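Local coordinates for hypothetical protein Atu0636 (Agrobacterium tumefaciens, PDB 2OZV) that is of unknown function but is predicted to be an O-methyltransferase, probably transferring a methyl group from S-adenosylmethionine to a still unidentified acceptor, at residues 39-44 / 117-122. Sequence-based numbering, arbitrary orientation. Where two conformers were deposited one is given.
Sequences RIADLG and HHVIMN
I40, A41 and D42 pair in parallel with H118, V119 and I120, joining strands 38-42 and 116-121, neighbours in the 3-2-1-4-5-7-6 order of the Rossmann-like class I methyltransferase fold. Three backbone bonds carry the ladder: A41 N to H118 O, I120 N to A41 O (2.8 Å), and L43 N to I120 O. At its start R39 O accepts from both H117 N and H118 N, the latter longer at 3.3 Å. I40, D42, H118 and I120 share one face, covered at I40, D42 and I120 by helix 49-57, whose G51 N donates a hydrogen bond to D42 OD2. I40 CG1 lies alongside H118 CB at 3.8 Å, while H118 NE2 is hydrogen-bonded to D34 OD2. With chi1 at -180°, V119 sends CG1 away from its own backbone N and onto L43 CG at 3.6 Å; the methyl CE of selenomethionine M121 lies against L43 CD1, with helix 148-159 behind V119 and M121. Strand 38-42 leads into a glycine-rich turn that, as in related methyltransferases, probably helps bind the cofactor. At the other end, R39 N donates to H117 ND1 (2.9 Å) in the imidazole plane, and H117 CE1 sits over the R39 guanidinium, whose NE hydrogen-bonds to H115 O.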
ATOM      1  N   ARG B  39      -5.446  -3.165 -28.566  1.00 45.69           N
ATOM      2  CA  ARG B  39      -5.142  -1.774 -28.776  1.00 45.32           C
ATOM      3  C   ARG B  39      -4.725  -1.207 -27.437  1.00 45.35           C
ATOM      4  O   ARG B  39      -5.439  -1.376 -26.438  1.00 45.21           O
ATOM      5  CB  ARG B  39      -6.359  -1.039 -29.333  1.00 45.01           C
ATOM      6  CG  ARG B  39      -6.775  -1.536 -30.773  1.00 44.38           C
ATOM      7  CD  ARG B  39      -7.885  -0.714 -31.347  1.00 46.08           C
ATOM      8  NE  ARG B  39      -9.136  -0.788 -30.576  1.00 46.12           N
ATOM      9  CZ  ARG B  39     -10.212  -1.492 -30.931  1.00 46.85           C
ATOM     10  NH1 ARG B  39     -10.215  -2.225 -32.047  1.00 49.73           N
ATOM     11  NH2 ARG B  39     -11.302  -1.460 -30.177  1.00 45.35           N
ATOM     12  N   ILE B  40      -3.567  -0.558 -27.423  1.00 45.07           N
ATOM     13  CA  ILE B  40      -2.984  -0.064 -26.171  1.00 45.27           C
ATOM     14  C   ILE B  40      -2.717   1.425 -26.281  1.00 45.05           C
ATOM     15  O   ILE B  40      -2.109   1.866 -27.254  1.00 45.48           O
ATOM     16  CB  ILE B  40      -1.664  -0.801 -25.872  1.00 46.39           C
ATOM     17  CG1 ILE B  40      -1.925  -2.309 -25.691  1.00 50.68           C
ATOM     18  CG2 ILE B  40      -1.000  -0.181 -24.590  1.00 47.70           C
ATOM     19  CD1 ILE B  40      -0.793  -3.129 -26.116  1.00 55.08           C
ATOM     20  N   ALA B  41      -3.162   2.202 -25.291  1.00 44.18           N
ATOM     21  CA  ALA B  41      -2.828   3.627 -25.213  1.00 44.85           C
ATOM     22  C   ALA B  41      -1.764   3.842 -24.147  1.00 45.61           C
ATOM     23  O   ALA B  41      -1.899   3.316 -23.032  1.00 46.30           O
ATOM     24  CB  ALA B  41      -4.071   4.472 -24.884  1.00 45.40           C
ATOM     25  N   ASP B  42      -0.725   4.605 -24.496  1.00 45.13           N
ATOM     26  CA  ASP B  42       0.320   5.015 -23.551  1.00 46.52           C
ATOM     27  C   ASP B  42       0.098   6.501 -23.330  1.00 46.39           C
ATOM     28  O   ASP B  42       0.306   7.309 -24.250  1.00 45.90           O
ATOM     29  CB  ASP B  42       1.703   4.696 -24.164  1.00 46.19           C
ATOM     30  CG  ASP B  42       2.893   5.030 -23.251  1.00 50.05           C
ATOM     31  OD1 ASP B  42       2.711   5.711 -22.230  1.00 53.14           O
ATOM     32  OD2 ASP B  42       4.028   4.647 -23.654  1.00 53.63           O
ATOM     33  N   LEU B  43      -0.377   6.866 -22.136  1.00 47.25           N
ATOM     34  CA  LEU B  43      -0.760   8.256 -21.846  1.00 50.63           C
ATOM     35  C   LEU B  43       0.459   9.083 -21.521  1.00 52.90           C
ATOM     36  O   LEU B  43       0.410  10.308 -21.403  1.00 53.43           O
ATOM     37  CB  LEU B  43      -1.805   8.355 -20.736  1.00 50.63           C
ATOM     38  CG  LEU B  43      -3.178   7.740 -20.989  1.00 54.00           C
ATOM     39  CD1 LEU B  43      -4.136   8.189 -19.891  1.00 54.18           C
ATOM     40  CD2 LEU B  43      -3.738   8.088 -22.374  1.00 56.37           C
ATOM     41  N   GLY B  44       1.546   8.337 -21.339  0.50 55.03           N
ATOM     42  CA  GLY B  44       2.897   8.760 -21.632  0.50 57.03           C
ATOM     43  C   GLY B  44       3.483   9.922 -20.901  0.50 57.75           C
ATOM     44  O   GLY B  44       3.325  11.072 -21.304  0.50 59.21           O
ATOM     45  N   HIS B 117      -8.035  -1.619 -25.197  1.00 43.99           N
ATOM     46  CA  HIS B 117      -8.030  -2.792 -24.314  1.00 44.22           C
ATOM     47  C   HIS B 117      -7.136  -2.579 -23.090  1.00 44.03           C
ATOM     48  O   HIS B 117      -7.326  -3.229 -22.062  1.00 44.56           O
ATOM     49  CB  HIS B 117      -7.541  -4.008 -25.093  1.00 44.41           C
ATOM     50  CG  HIS B 117      -8.402  -4.331 -26.290  1.00 44.41           C
ATOM     51  ND1 HIS B 117      -8.023  -4.006 -27.582  1.00 45.11           N
ATOM     52  CD2 HIS B 117      -9.624  -4.908 -26.383  1.00 46.50           C
ATOM     53  CE1 HIS B 117      -8.973  -4.403 -28.422  1.00 44.41           C
ATOM     54  NE2 HIS B 117      -9.955  -4.947 -27.719  1.00 43.68           N
ATOM     55  N   HIS B 118      -6.129  -1.716 -23.254  1.00 44.65           N
ATOM     56  CA  HIS B 118      -5.172  -1.401 -22.190  1.00 45.25           C
ATOM     57  C   HIS B 118      -4.872   0.063 -22.251  1.00 44.90           C
ATOM     58  O   HIS B 118      -4.683   0.639 -23.340  1.00 44.32           O
ATOM     59  CB  HIS B 118      -3.845  -2.161 -22.405  1.00 45.41           C
ATOM     60  CG  HIS B 118      -3.992  -3.637 -22.305  1.00 46.53           C
ATOM     61  ND1 HIS B 118      -3.827  -4.320 -21.118  1.00 46.52           N
ATOM     62  CD2 HIS B 118      -4.268  -4.576 -23.249  1.00 46.88           C
ATOM     63  CE1 HIS B 118      -4.038  -5.610 -21.321  1.00 48.97           C
ATOM     64  NE2 HIS B 118      -4.310  -5.791 -22.605  1.00 48.55           N
ATOM     65  N   VAL B 119      -4.774   0.683 -21.081  1.00 44.82           N
ATOM     66  CA  VAL B 119      -4.176   2.005 -20.982  1.00 44.43           C
ATOM     67  C   VAL B 119      -3.043   1.923 -19.966  1.00 45.38           C
ATOM     68  O   VAL B 119      -3.245   1.413 -18.867  1.00 45.08           O
ATOM     69  CB  VAL B 119      -5.188   3.086 -20.537  1.00 45.30           C
ATOM     70  CG1 VAL B 119      -4.523   4.439 -20.454  1.00 45.04           C
ATOM     71  CG2 VAL B 119      -6.376   3.133 -21.561  1.00 43.70           C
ATOM     72  N   ILE B 120      -1.874   2.373 -20.383  1.00 43.75           N
ATOM     73  CA  ILE B 120      -0.704   2.394 -19.519  1.00 44.66           C
ATOM     74  C   ILE B 120      -0.212   3.797 -19.228  1.00 45.29           C
ATOM     75  O   ILE B 120      -0.290   4.708 -20.076  1.00 44.76           O
ATOM     76  CB  ILE B 120       0.433   1.471 -20.070  1.00 45.20           C
ATOM     77  CG1 ILE B 120       1.179   2.095 -21.259  1.00 44.39           C
ATOM     78  CG2 ILE B 120      -0.146   0.079 -20.474  1.00 43.53           C
ATOM     79  CD1 ILE B 120       2.296   1.166 -21.837  1.00 44.94           C
HETATM   80  N   MSE B 121       0.351   4.002 -18.029  1.00 44.17           N
HETATM   81  CA  MSE B 121       0.768   5.354 -17.677  1.00 45.82           C
HETATM   82  C   MSE B 121       1.862   5.354 -16.618  1.00 46.05           C
HETATM   83  O   MSE B 121       1.907   4.482 -15.739  1.00 45.43           O
HETATM   84  CB  MSE B 121      -0.439   6.184 -17.167  1.00 45.08           C
HETATM   85  CG  MSE B 121      -1.066   5.582 -15.907  1.00 44.47           C
HETATM   86 SE   MSE B 121      -2.606   6.711 -15.316  1.00 56.46          SE
HETATM   87  CE  MSE B 121      -3.817   6.506 -16.780  1.00 50.99           C
ATOM     88  N   ASN B 122       2.723   6.360 -16.712  1.00 46.33           N
ATOM     89  CA  ASN B 122       3.737   6.651 -15.712  1.00 47.89           C
ATOM     90  C   ASN B 122       3.765   8.171 -15.535  1.00 49.26           C
ATOM     91  O   ASN B 122       4.640   8.830 -16.108  1.00 48.70           O
ATOM     92  CB  ASN B 122       5.104   6.162 -16.179  1.00 48.17           C
ATOM     93  CG  ASN B 122       6.201   6.435 -15.145  1.00 48.39           C
ATOM     94  OD1 ASN B 122       5.918   6.898 -14.042  1.00 50.46           O
ATOM     95  ND2 ASN B 122       7.414   6.128 -15.495  1.00 51.49           N
TER